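Local coordinates for mariner Mos1 transposase (PDB 4MDB), which mediates cut-and-paste transposition of the Mos1 element, its RNase-H-fold catalytic domain using magnesium or manganese ions for DNA cleavage and strand transfer, at residues Lys13-Ile18 with Val150-Ala155; Ala169-Ala174 with Lys187-Glu192; Val82-Leu87 with Asn107-Arg112. The protein carries 1 engineered substitution. All coordinates share one frame; numbering follows the deposited sequence.

Interaction 1: residues Lys13-Ile18 with Val150-Ala155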
ATOM      1  N   LYS A  13       4.124  -7.792 -17.029  1.00 15.62           N
ATOM      2  CA  LYS A  13       5.245  -8.734 -17.127  1.00 15.16           C
ATOM      3  C   LYS A  13       6.550  -8.031 -17.051  1.00 17.09           C
ATOM      4  O   LYS A  13       7.475  -8.472 -16.348  1.00 17.92           O
ATOM      5  CB  LYS A  13       5.165  -9.603 -18.444  1.00 16.26           C
ATOM      6  CG  LYS A  13       6.104 -10.723 -18.493  1.00 19.41           C
ATOM      7  CD  LYS A  13       6.149 -11.316 -19.895  1.00 21.52           C
ATOM      8  CE  LYS A  13       7.010 -12.529 -19.818  1.00 24.32           C
ATOM      9  NZ  LYS A  13       7.380 -13.078 -21.172  1.00 27.49           N
ATOM     10  N   ASN A  14       6.649  -6.922 -17.747  1.00 18.10           N
ATOM     11  CA  ASN A  14       7.907  -6.175 -17.829  1.00 20.19           C
ATOM     12  C   ASN A  14       8.309  -5.612 -16.426  1.00 18.00           C
ATOM     13  O   ASN A  14       9.476  -5.719 -16.018  1.00 19.20           O
ATOM     14  CB  ASN A  14       7.793  -5.003 -18.788  1.00 25.36           C
ATOM     15  CG  ASN A  14       7.796  -5.452 -20.252  1.00 33.38           C
ATOM     16  OD1 ASN A  14       8.114  -6.626 -20.553  1.00 34.29           O
ATOM     17  ND2 ASN A  14       7.474  -4.522 -21.168  1.00 31.84           N
ATOM     18  N   THR A  15       7.302  -5.095 -15.744  1.00 16.82           N
ATOM     19  CA  THR A  15       7.511  -4.528 -14.341  1.00 17.92           C
ATOM     20  C   THR A  15       7.981  -5.636 -13.418  1.00 18.25           C
ATOM     21  O   THR A  15       8.999  -5.472 -12.701  1.00 15.94           O
ATOM     22  CB  THR A  15       6.271  -3.855 -13.848  1.00 18.08           C
ATOM     23  OG1 THR A  15       6.003  -2.747 -14.753  1.00 18.29           O
ATOM     24  CG2 THR A  15       6.453  -3.310 -12.394  1.00 21.02           C
ATOM     25  N   CYS A  16       7.287  -6.776 -13.437  1.00 15.86           N
ATOM     26  CA  CYS A  16       7.721  -7.907 -12.605  1.00 15.81           C
ATOM     27  C   CYS A  16       9.142  -8.422 -12.935  1.00 16.29           C
ATOM     28  O   CYS A  16       9.887  -8.828 -12.061  1.00 15.82           O
ATOM     29  CB  CYS A  16       6.738  -9.046 -12.639  1.00 16.80           C
ATOM     30  SG  CYS A  16       5.157  -8.562 -11.899  1.00 16.33           S
ATOM     31  N   GLU A  17       9.495  -8.468 -14.235  1.00 18.02           N
ATOM     32  CA  GLU A  17      10.875  -8.878 -14.600  1.00 18.34           C
ATOM     33  C   GLU A  17      11.950  -7.989 -13.979  1.00 18.27           C
ATOM     34  O   GLU A  17      12.968  -8.497 -13.460  1.00 18.61           O
ATOM     35  CB  GLU A  17      11.058  -8.870 -16.143  1.00 21.06           C
ATOM     36  CG  GLU A  17      10.331 -10.024 -16.824  1.00 22.86           C
ATOM     37  CD  GLU A  17      10.526 -10.011 -18.353  1.00 28.64           C
ATOM     38  OE1 GLU A  17      10.349 -11.087 -18.957  1.00 33.07           O
ATOM     39  OE2 GLU A  17      10.915  -8.953 -18.926  1.00 30.94           O
ATOM     40  N   ILE A  18      11.698  -6.688 -14.034  1.00 17.36           N
ATOM     41  CA  ILE A  18      12.602  -5.654 -13.540  1.00 18.62           C
ATOM     42  C   ILE A  18      12.725  -5.848 -12.024  1.00 16.62           C
ATOM     43  O   ILE A  18      13.858  -5.860 -11.486  1.00 18.23           O
ATOM     44  CB  ILE A  18      12.133  -4.246 -13.878  1.00 22.02           C
ATOM     45  CG1 ILE A  18      12.248  -3.974 -15.388  1.00 27.93           C
ATOM     46  CG2 ILE A  18      12.918  -3.164 -13.127  1.00 21.99           C
ATOM     47  CD1 ILE A  18      11.415  -2.788 -15.802  1.00 30.24           C
ATOM     48  N   VAL A 150      10.553   5.534  -5.767  1.00 16.01           N
ATOM     49  CA  VAL A 150       9.226   5.110  -6.137  1.00 16.61           C
ATOM     50  C   VAL A 150       9.322   3.877  -7.051  1.00 16.31           C
ATOM     51  O   VAL A 150       9.937   3.894  -8.132  1.00 17.29           O
ATOM     52  CB  VAL A 150       8.447   6.251  -6.766  1.00 18.39           C
ATOM     53  CG1 VAL A 150       7.062   5.790  -7.189  1.00 20.42           C
ATOM     54  CG2 VAL A 150       8.349   7.375  -5.768  1.00 19.53           C
ATOM     55  N   LEU A 151       8.787   2.782  -6.568  1.00 16.07           N
ATOM     56  CA  LEU A 151       8.823   1.530  -7.292  1.00 17.76           C
ATOM     57  C   LEU A 151       7.805   1.562  -8.417  1.00 18.53           C
ATOM     58  O   LEU A 151       6.752   2.122  -8.296  1.00 18.12           O
ATOM     59  CB  LEU A 151       8.548   0.409  -6.253  1.00 19.40           C
ATOM     60  CG  LEU A 151       9.413  -0.801  -6.204  1.00 21.12           C
ATOM     61  CD1 LEU A 151      10.934  -0.637  -6.188  1.00 18.82           C
ATOM     62  CD2 LEU A 151       8.934  -1.789  -5.171  1.00 17.15           C
ATOM     63  N   PRO A 152       8.154   0.945  -9.573  1.00 18.29           N
ATOM     64  CA  PRO A 152       7.221   0.796 -10.667  1.00 20.97           C
ATOM     65  C   PRO A 152       6.063  -0.091 -10.243  1.00 18.73           C
ATOM     66  O   PRO A 152       6.260  -0.989  -9.443  1.00 19.57           O
ATOM     67  CB  PRO A 152       8.027   0.067 -11.730  1.00 20.50           C
ATOM     68  CG  PRO A 152       9.222  -0.390 -11.120  1.00 20.55           C
ATOM     69  CD  PRO A 152       9.474   0.396  -9.850  1.00 19.96           C
ATOM     70  N   HIS A 153       4.901   0.239 -10.726  1.00 21.58           N
ATOM     71  CA  HIS A 153       3.719  -0.534 -10.464  1.00 21.63           C
ATOM     72  C   HIS A 153       2.840  -0.383 -11.659  1.00 24.01           C
ATOM     73  O   HIS A 153       2.502   0.707 -12.048  1.00 22.04           O
ATOM     74  CB  HIS A 153       3.002  -0.043  -9.228  1.00 19.41           C
ATOM     75  CG  HIS A 153       1.891  -0.923  -8.777  1.00 15.52           C
ATOM     76  ND1 HIS A 153       2.108  -2.120  -8.161  1.00 17.01           N
ATOM     77  CD2 HIS A 153       0.550  -0.770  -8.824  1.00 16.37           C
ATOM     78  CE1 HIS A 153       0.962  -2.699  -7.889  1.00 16.76           C
ATOM     79  NE2 HIS A 153      -0.005  -1.876  -8.257  1.00 16.23           N
ATOM     80  N   ALA A 154       2.458  -1.524 -12.212  1.00 24.77           N
ATOM     81  CA  ALA A 154       1.507  -1.594 -13.318  1.00 24.84           C
ATOM     82  C   ALA A 154       0.058  -1.364 -12.945  1.00 22.43           C
ATOM     83  O   ALA A 154      -0.466  -1.834 -11.934  1.00 21.78           O
ATOM     84  CB  ALA A 154       1.648  -2.960 -13.972  1.00 24.89           C
ATOM     85  N   ALA A 155      -0.655  -0.706 -13.840  1.00 22.22           N
ATOM     86  CA  ALA A 155      -2.111  -0.634 -13.773  1.00 22.90           C
ATOM     87  C   ALA A 155      -2.869  -1.972 -13.610  1.00 24.85           C
ATOM     88  O   ALA A 155      -2.386  -3.013 -14.074  1.00 27.52           O
ATOM     89  CB  ALA A 155      -2.563   0.125 -15.007  1.00 25.99           C
TER
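Thr-15 on helix 6-25 comes closest to Pro-152, their CA atoms 6.5 Å apart, where the chain leaving strand 149-150 runs past the helix as an extended loop. That strand is an outermost one of the RNase H-like sheet in this catalytic domain, so the contact joins the N-terminal helix to the loop that leads from the sheet toward the active site. One side chain does nearly all the work on the helix. Thr-15 turns its methyl group outward: CG2 lies anti to the backbone N (chi1 -62° for OG1), and this aims it at the loop. The methyl touches Pro-152 twice, meeting the ring at CB 3.8 Å away and the carbonyl oxygen O of the same residue, also 3.8 Å from CG2. The proline offers its CB here, and the two side chains slant across one another. The hydroxyl is spoken for within the helix, bonded to the carbonyl O of Arg-11, one turn back. Further along the loop the alternation of an extended chain shows: Ala-154 points at the helix, its methyl also packing on Arg-11 and Arg-12, while His-153 points away from it and packs against Asp-129, which binds magnesium. The carbonyl of His-153 accepts a bond from Asn-130 ND2, and Ala-155, at the end of the segment, touches the bound raltegravir as part of its pocket. On the helix side, the Thr-15 OG1 atom stands 4.4 Å from Ala-154 CB.

Interaction 2: residues Ala169-Ala174 with Lys187-Glu192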
ATOM      1  N   ALA A 169      -7.187  -7.940   2.015  1.00 14.35           N
ATOM      2  CA  ALA A 169      -7.719  -9.312   1.840  1.00 15.43           C
ATOM      3  C   ALA A 169      -8.110  -9.879   3.214  1.00 16.65           C
ATOM      4  O   ALA A 169      -9.260 -10.268   3.447  1.00 19.74           O
ATOM      5  CB  ALA A 169      -6.696 -10.200   1.166  1.00 16.09           C
ATOM      6  N   SER A 170      -7.203  -9.794   4.169  1.00 15.92           N
ATOM      7  CA  SER A 170      -7.456 -10.241   5.576  1.00 17.23           C
ATOM      8  C   SER A 170      -8.509  -9.364   6.224  1.00 19.15           C
ATOM      9  O   SER A 170      -9.433  -9.873   6.883  1.00 21.50           O
ATOM     10  CB  SER A 170      -6.183 -10.106   6.394  1.00 18.67           C
ATOM     11  OG  SER A 170      -6.351 -10.704   7.655  1.00 21.98           O
ATOM     12  N   MET A 171      -8.383  -8.057   6.059  1.00 17.69           N
ATOM     13  CA  MET A 171      -9.266  -7.044   6.738  1.00 16.66           C
ATOM     14  C   MET A 171     -10.681  -7.161   6.217  1.00 20.26           C
ATOM     15  O   MET A 171     -11.647  -7.112   6.956  1.00 21.94           O
ATOM     16  CB  MET A 171      -8.792  -5.641   6.460  1.00 17.17           C
ATOM     17  CG  MET A 171      -9.414  -4.567   7.362  1.00 18.32           C
ATOM     18  SD  MET A 171      -9.131  -2.911   6.827  1.00 19.68           S
ATOM     19  CE  MET A 171      -7.381  -2.850   7.256  1.00 18.85           C
ATOM     20  N   GLY A 172     -10.807  -7.361   4.920  1.00 19.01           N
ATOM     21  CA  GLY A 172     -12.146  -7.460   4.352  1.00 20.90           C
ATOM     22  C   GLY A 172     -13.010  -8.575   4.896  1.00 22.24           C
ATOM     23  O   GLY A 172     -14.234  -8.401   5.079  1.00 19.71           O
ATOM     24  N   HIS A 173     -12.400  -9.718   5.202  1.00 19.24           N
ATOM     25  CA  HIS A 173     -13.153 -10.793   5.845  1.00 22.53           C
ATOM     26  C   HIS A 173     -13.668 -10.425   7.215  1.00 26.33           C
ATOM     27  O   HIS A 173     -14.819 -10.732   7.567  1.00 28.21           O
ATOM     28  CB  HIS A 173     -12.343 -12.099   5.869  1.00 22.89           C
ATOM     29  CG  HIS A 173     -11.856 -12.509   4.522  1.00 23.26           C
ATOM     30  ND1 HIS A 173     -12.697 -12.618   3.425  1.00 24.14           N
ATOM     31  CD2 HIS A 173     -10.612 -12.800   4.066  1.00 23.45           C
ATOM     32  CE1 HIS A 173     -12.002 -13.014   2.374  1.00 26.18           C
ATOM     33  NE2 HIS A 173     -10.736 -13.120   2.737  1.00 24.21           N
ATOM     34  N   ALA A 174     -12.852  -9.736   7.993  1.00 23.63           N
ATOM     35  CA  ALA A 174     -13.272  -9.341   9.334  1.00 26.26           C
ATOM     36  C   ALA A 174     -14.308  -8.218   9.261  1.00 25.69           C
ATOM     37  O   ALA A 174     -15.259  -8.191  10.020  1.00 24.81           O
ATOM     38  CB  ALA A 174     -12.083  -8.898  10.141  1.00 30.64           C
ATOM     39  N   LYS A 187     -12.487   3.655  13.609  1.00 30.84           N
ATOM     40  CA  LYS A 187     -11.138   3.944  14.073  1.00 34.76           C
ATOM     41  C   LYS A 187     -10.673   2.983  15.201  1.00 36.56           C
ATOM     42  O   LYS A 187      -9.561   2.418  15.155  1.00 33.14           O
ATOM     43  CB  LYS A 187     -11.102   5.408  14.523  1.00 42.53           C
ATOM     44  CG  LYS A 187      -9.766   6.121  14.361  1.00 50.82           C
ATOM     45  CD  LYS A 187      -9.969   7.641  14.361  1.00 59.32           C
ATOM     46  CE  LYS A 187      -8.692   8.442  14.060  1.00 63.20           C
ATOM     47  NZ  LYS A 187      -8.373   8.502  12.605  1.00 60.88           N
ATOM     48  N   LYS A 188     -11.511   2.767  16.216  1.00 31.14           N
ATOM     49  CA  LYS A 188     -11.177   1.779  17.230  1.00 33.51           C
ATOM     50  C   LYS A 188     -11.053   0.346  16.699  1.00 30.17           C
ATOM     51  O   LYS A 188     -10.144  -0.406  17.078  1.00 29.40           O
ATOM     52  CB  LYS A 188     -12.224   1.735  18.354  1.00 38.29           C
ATOM     53  CG  LYS A 188     -11.737   0.855  19.524  1.00 45.57           C
ATOM     54  CD  LYS A 188     -10.812   1.670  20.443  1.00 52.47           C
ATOM     55  CE  LYS A 188      -9.610   0.871  20.933  1.00 62.95           C
ATOM     56  NZ  LYS A 188      -9.987  -0.248  21.858  1.00 62.22           N
ATOM     57  N   TRP A 189     -11.993  -0.065  15.864  1.00 26.84           N
ATOM     58  CA  TRP A 189     -11.890  -1.392  15.292  1.00 24.93           C
ATOM     59  C   TRP A 189     -10.535  -1.517  14.549  1.00 23.44           C
ATOM     60  O   TRP A 189      -9.802  -2.506  14.728  1.00 23.10           O
ATOM     61  CB  TRP A 189     -13.052  -1.671  14.342  1.00 23.44           C
ATOM     62  CG  TRP A 189     -13.026  -3.019  13.883  1.00 26.57           C
ATOM     63  CD1 TRP A 189     -13.521  -4.104  14.518  1.00 25.41           C
ATOM     64  CD2 TRP A 189     -12.433  -3.497  12.665  1.00 24.24           C
ATOM     65  NE1 TRP A 189     -13.273  -5.222  13.790  1.00 29.78           N
ATOM     66  CE2 TRP A 189     -12.595  -4.878  12.649  1.00 25.81           C
ATOM     67  CE3 TRP A 189     -11.737  -2.892  11.627  1.00 25.29           C
ATOM     68  CZ2 TRP A 189     -12.129  -5.666  11.610  1.00 26.35           C
ATOM     69  CZ3 TRP A 189     -11.245  -3.712  10.598  1.00 23.40           C
ATOM     70  CH2 TRP A 189     -11.439  -5.028  10.596  1.00 22.78           C
ATOM     71  N   LEU A 190     -10.185  -0.483  13.787  1.00 22.32           N
ATOM     72  CA  LEU A 190      -8.879  -0.571  13.044  1.00 22.06           C
ATOM     73  C   LEU A 190      -7.690  -0.563  13.967  1.00 24.08           C
ATOM     74  O   LEU A 190      -6.776  -1.341  13.784  1.00 25.50           O
ATOM     75  CB  LEU A 190      -8.751   0.535  11.996  1.00 21.97           C
ATOM     76  CG  LEU A 190      -9.702   0.548  10.835  1.00 21.22           C
ATOM     77  CD1 LEU A 190      -9.706   1.906  10.245  1.00 24.04           C
ATOM     78  CD2 LEU A 190      -9.308  -0.469   9.792  1.00 22.95           C
ATOM     79  N   ASP A 191      -7.671   0.329  14.960  1.00 23.64           N
ATOM     80  CA  ASP A 191      -6.608   0.304  15.980  1.00 28.13           C
ATOM     81  C   ASP A 191      -6.417  -1.056  16.562  1.00 25.89           C
ATOM     82  O   ASP A 191      -5.294  -1.566  16.584  1.00 25.96           O
ATOM     83  CB  ASP A 191      -6.868   1.322  17.107  1.00 27.92           C
ATOM     84  CG  ASP A 191      -6.681   2.734  16.653  1.00 35.62           C
ATOM     85  OD1 ASP A 191      -5.970   2.961  15.633  1.00 32.05           O
ATOM     86  OD2 ASP A 191      -7.269   3.642  17.299  1.00 38.27           O
ATOM     87  N   GLU A 192      -7.491  -1.692  16.992  1.00 26.58           N
ATOM     88  CA  GLU A 192      -7.388  -3.026  17.597  1.00 26.91           C
ATOM     89  C   GLU A 192      -6.948  -4.120  16.611  1.00 23.65           C
ATOM     90  O   GLU A 192      -6.169  -4.992  16.946  1.00 23.01           O
ATOM     91  CB  GLU A 192      -8.702  -3.518  18.237  1.00 32.11           C
ATOM     92  CG  GLU A 192      -9.211  -2.800  19.468  1.00 40.29           C
ATOM     93  CD  GLU A 192     -10.480  -3.457  20.013  1.00 42.76           C
ATOM     94  OE1 GLU A 192     -10.487  -4.708  20.181  1.00 46.91           O
ATOM     95  OE2 GLU A 192     -11.475  -2.729  20.266  1.00 56.09           O
TER
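Trp-189 pushes the outer edge of its indole between Met-171 and Ala-174, two residues one turn apart on helix 162-175. The local axes stay 12.4 Å apart at an angle of 129°, a wide separation bridged by large side chains. With CG anti to the backbone N (chi1 -174°), the tryptophan reaches straight across, and its six-membered ring fills the shallow hollow between the two residues. Ala-174 CB meets CZ2 of Trp-189 at 3.6 Å; Met-171 CG meets its CZ3 at 3.8 Å. Both carbons lie in the ring plane, so the helix meets the rim of the indole. The methionine SD packs 3.8 Å from Leu-190 CD2, those two side chains lying roughly at right angles, and a bend at chi3 (-72°) sets CE 4.0 Å from the same CD2. Elsewhere the indole stacks with Trp-193 and meets Phe-180 edge-to-face, which probably helps fix its tilt. Helix 162-175 also carries His-173, important for base-specific DNA binding, and Asp-164, a magnesium ligand. Met-171 and Leu-190 both rest on Leu-73 of strand 69-78, so helices 162-175 and 183-196 lie side by side over one face of the central sheet.

Interaction 3: residues Val82-Leu87 with Asn107-Arg112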
ATOM      1  N   VAL A  82       1.880  -1.437  10.731  1.00 14.08           N
ATOM      2  CA  VAL A  82       1.314  -0.212  10.261  1.00 13.69           C
ATOM      3  C   VAL A  82       2.076   1.012  10.736  1.00 13.83           C
ATOM      4  O   VAL A  82       2.325   1.146  11.986  1.00 16.00           O
ATOM      5  CB  VAL A  82      -0.206  -0.147  10.660  1.00 15.68           C
ATOM      6  CG1 VAL A  82      -0.748   1.211  10.353  1.00 16.48           C
ATOM      7  CG2 VAL A  82      -0.940  -1.294   9.976  1.00 16.69           C
ATOM      8  N   ILE A  83       2.459   1.895   9.840  1.00 12.86           N
ATOM      9  CA  ILE A  83       3.196   3.106  10.153  1.00 13.62           C
ATOM     10  C   ILE A  83       2.251   4.256  10.502  1.00 14.70           C
ATOM     11  O   ILE A  83       2.425   4.973  11.494  1.00 16.16           O
ATOM     12  CB  ILE A  83       4.215   3.445   9.044  1.00 14.53           C
ATOM     13  CG1 ILE A  83       5.222   2.276   8.876  1.00 15.83           C
ATOM     14  CG2 ILE A  83       4.970   4.749   9.306  1.00 14.32           C
ATOM     15  CD1 ILE A  83       5.900   2.208   7.524  1.00 20.56           C
ATOM     16  N   TYR A  84       1.217   4.464   9.668  1.00 14.57           N
ATOM     17  CA  TYR A  84       0.416   5.629   9.713  1.00 13.92           C
ATOM     18  C   TYR A  84      -0.855   5.310   8.984  1.00 15.61           C
ATOM     19  O   TYR A  84      -0.835   4.571   8.029  1.00 16.82           O
ATOM     20  CB  TYR A  84       1.086   6.806   9.082  1.00 14.06           C
ATOM     21  CG  TYR A  84       0.278   8.072   9.067  1.00 14.73           C
ATOM     22  CD1 TYR A  84      -0.040   8.706  10.256  1.00 16.15           C
ATOM     23  CD2 TYR A  84      -0.228   8.624   7.901  1.00 17.01           C
ATOM     24  CE1 TYR A  84      -0.733   9.919  10.263  1.00 18.59           C
ATOM     25  CE2 TYR A  84      -0.899   9.831   7.899  1.00 16.39           C
ATOM     26  CZ  TYR A  84      -1.167  10.451   9.092  1.00 18.05           C
ATOM     27  OH  TYR A  84      -1.911  11.591   9.062  1.00 21.63           O
ATOM     28  N   TYR A  85      -1.981   5.776   9.463  1.00 15.59           N
ATOM     29  CA  TYR A  85      -3.222   5.762   8.644  1.00 16.96           C
ATOM     30  C   TYR A  85      -4.116   6.934   8.946  1.00 18.99           C
ATOM     31  O   TYR A  85      -4.011   7.573  10.017  1.00 17.02           O
ATOM     32  CB  TYR A  85      -3.979   4.447   8.827  1.00 17.91           C
ATOM     33  CG  TYR A  85      -4.821   4.310  10.094  1.00 20.66           C
ATOM     34  CD1 TYR A  85      -4.287   3.772  11.258  1.00 24.12           C
ATOM     35  CD2 TYR A  85      -6.166   4.682  10.098  1.00 22.10           C
ATOM     36  CE1 TYR A  85      -5.062   3.624  12.408  1.00 22.79           C
ATOM     37  CE2 TYR A  85      -6.941   4.574  11.248  1.00 24.83           C
ATOM     38  CZ  TYR A  85      -6.401   4.025  12.387  1.00 25.15           C
ATOM     39  OH  TYR A  85      -7.161   3.934  13.522  1.00 30.84           O
ATOM     40  N   GLU A  86      -4.947   7.238   7.964  1.00 17.48           N
ATOM     41  CA  GLU A  86      -6.044   8.230   8.131  1.00 17.97           C
ATOM     42  C   GLU A  86      -7.353   7.621   7.728  1.00 20.73           C
ATOM     43  O   GLU A  86      -7.430   6.811   6.783  1.00 17.90           O
ATOM     44  CB  GLU A  86      -5.743   9.484   7.326  1.00 19.24           C
ATOM     45  CG  GLU A  86      -4.550  10.293   7.781  1.00 20.49           C
ATOM     46  CD  GLU A  86      -4.337  11.550   6.981  1.00 20.12           C
ATOM     47  OE1 GLU A  86      -5.207  11.842   6.091  1.00 23.13           O
ATOM     48  OE2 GLU A  86      -3.269  12.222   7.130  1.00 22.35           O
ATOM     49  N   LEU A  87      -8.412   7.997   8.460  1.00 22.64           N
ATOM     50  CA  LEU A  87      -9.758   7.641   8.105  1.00 23.25           C
ATOM     51  C   LEU A  87     -10.426   8.991   7.766  1.00 25.73           C
ATOM     52  O   LEU A  87     -10.423   9.979   8.566  1.00 24.59           O
ATOM     53  CB  LEU A  87     -10.402   6.866   9.226  1.00 28.81           C
ATOM     54  CG  LEU A  87     -11.756   6.213   8.968  1.00 29.65           C
ATOM     55  CD1 LEU A  87     -11.700   4.961   8.078  1.00 29.50           C
ATOM     56  CD2 LEU A  87     -12.456   5.916  10.273  1.00 30.42           C
ATOM     57  N   ASN A 107       5.769  10.678   6.660  1.00 14.12           N
ATOM     58  CA  ASN A 107       7.203  10.817   6.854  1.00 16.37           C
ATOM     59  C   ASN A 107       7.446  11.131   8.352  1.00 17.44           C
ATOM     60  O   ASN A 107       8.403  10.626   8.927  1.00 17.10           O
ATOM     61  CB  ASN A 107       7.748  11.938   5.966  1.00 17.52           C
ATOM     62  CG  ASN A 107       9.217  12.149   6.124  1.00 21.24           C
ATOM     63  OD1 ASN A 107       9.705  13.268   6.509  1.00 25.14           O
ATOM     64  ND2 ASN A 107       9.923  11.157   5.904  1.00 18.01           N
ATOM     65  N   ARG A 108       6.613  11.945   8.956  1.00 18.66           N
ATOM     66  CA  ARG A 108       6.762  12.211  10.394  1.00 21.80           C
ATOM     67  C   ARG A 108       6.608  10.939  11.235  1.00 19.37           C
ATOM     68  O   ARG A 108       7.443  10.653  12.096  1.00 20.28           O
ATOM     69  CB  ARG A 108       5.762  13.284  10.838  1.00 24.71           C
ATOM     70  CG  ARG A 108       5.976  14.670  10.269  1.00 31.45           C
ATOM     71  CD  ARG A 108       5.475  15.604  11.391  1.00 38.52           C
ATOM     72  NE  ARG A 108       5.458  17.006  11.035  1.00 46.64           N
ATOM     73  CZ  ARG A 108       5.402  17.996  11.925  1.00 59.76           C
ATOM     74  NH1 ARG A 108       5.388  17.742  13.245  1.00 62.06           N
ATOM     75  NH2 ARG A 108       5.373  19.257  11.494  1.00 62.58           N
ATOM     76  N   ALA A 109       5.592  10.112  10.928  1.00 15.92           N
ATOM     77  CA  ALA A 109       5.394   8.852  11.562  1.00 16.61           C
ATOM     78  C   ALA A 109       6.578   7.903  11.382  1.00 19.52           C
ATOM     79  O   ALA A 109       7.004   7.246  12.312  1.00 20.64           O
ATOM     80  CB  ALA A 109       4.119   8.211  11.069  1.00 18.74           C
ATOM     81  N   LEU A 110       7.132   7.850  10.166  1.00 16.55           N
ATOM     82  CA  LEU A 110       8.238   6.980   9.825  1.00 18.48           C
ATOM     83  C   LEU A 110       9.484   7.382  10.673  1.00 20.88           C
ATOM     84  O   LEU A 110      10.160   6.498  11.210  1.00 20.41           O
ATOM     85  CB  LEU A 110       8.590   7.205   8.379  1.00 21.20           C
ATOM     86  CG  LEU A 110       9.083   6.172   7.420  1.00 24.74           C
ATOM     87  CD1 LEU A 110       8.633   4.755   7.696  1.00 22.24           C
ATOM     88  CD2 LEU A 110       8.450   6.614   6.082  1.00 25.15           C
ATOM     89  N   GLN A 111       9.727   8.678  10.812  1.00 19.86           N
ATOM     90  CA  GLN A 111      10.862   9.164  11.642  1.00 25.37           C
ATOM     91  C   GLN A 111      10.753   8.712  13.100  1.00 23.57           C
ATOM     92  O   GLN A 111      11.724   8.280  13.740  1.00 25.02           O
ATOM     93  CB  GLN A 111      10.884  10.681  11.665  1.00 29.77           C
ATOM     94  CG  GLN A 111      12.083  11.329  11.074  1.00 43.33           C
ATOM     95  CD  GLN A 111      11.977  11.348   9.612  1.00 41.44           C
ATOM     96  OE1 GLN A 111      12.108  10.314   8.962  1.00 56.46           O
ATOM     97  NE2 GLN A 111      11.709  12.512   9.067  1.00 51.04           N
ATOM     98  N   ARG A 112       9.551   8.816  13.623  1.00 22.05           N
ATOM     99  CA  ARG A 112       9.255   8.421  14.974  1.00 21.34           C
ATOM    100  C   ARG A 112       9.268   6.921  15.219  1.00 22.28           C
ATOM    101  O   ARG A 112       9.641   6.451  16.294  1.00 21.31           O
ATOM    102  CB  ARG A 112       7.878   9.003  15.341  1.00 21.89           C
ATOM    103  CG  ARG A 112       7.475   8.748  16.797  1.00 21.63           C
ATOM    104  CD  ARG A 112       6.189   9.513  17.144  1.00 20.25           C
ATOM    105  NE  ARG A 112       5.057   9.125  16.297  1.00 20.51           N
ATOM    106  CZ  ARG A 112       4.357   8.031  16.413  1.00 22.12           C
ATOM    107  NH1 ARG A 112       4.592   7.113  17.351  1.00 20.53           N
ATOM    108  NH2 ARG A 112       3.377   7.826  15.542  1.00 29.00           N
TER
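Ile-83 and Tyr-84, neighbours in strand 81-87, both turn their side chains toward Ala-109 and Leu-110 on helix 96-113. In a regular strand successive side chains would alternate; here a classic beta bulge, in which Ile-83 and Tyr-84 both face Trp-76 of strand 69-78, brings the pair round to one side. Ile-83 has the near-helical backbone (psi -48°) that such a bulge requires. Strand and helix run nearly antiparallel, at 152°, and their axes close to 7.4 Å, an approach made possible by the small side chain of Ala-109. Its methyl sits down on the bulge itself: CB is 3.7 Å from the carbonyl O of Ile-83 and 3.9 Å from CB of Tyr-84. The tyrosine contributes the root of its side chain to this pair, and the side chain also packs on Asn-105 and Leu-106 of the same helix. Both branches of Ile-83 touch the next helix residue. CG2, anti to the backbone N, lies against the helix backbone 3.9 Å from N of Leu-110, while the longer arm carries CD1 out to meet CD1 of Leu-110 at 3.7 Å. Leu-110 leaves the helix pointing neither at the strand nor away from it, but its end comes in to make this methyl contact, the two side chains at an oblique angle, and it also packs on Val-124 and Trp-148. Strand 81-87, helix 96-113 and then strand 125-127, parallel to the first, form a beta-alpha-beta crossover, the connection by which the RNase H fold passes from its antiparallel strands to the parallel part of the sheet.

How the interactions relate
Interaction 3 comes from the middle of the chain and falls within the long span between the two segments of interaction 1; interaction 2 follows both. Interactions 2 and 3 have centres 17 Å apart and pack helices on opposite faces of the sheet near strand 81-87. Tyr-85, pointing away from helix 96-113, joins them through a probable hydrogen bond from its OH to Asp-191 OD1 at 2.6 Å. Interaction 1 lies beyond the other outermost strand, 149-150, its centre about 29 Å from that of interaction 2 and 25 Å from that of interaction 3. The contacts join different helices to the two ends of the sheet, while Asp-36, Asp-129 and Asp-164 of this domain bind magnesium.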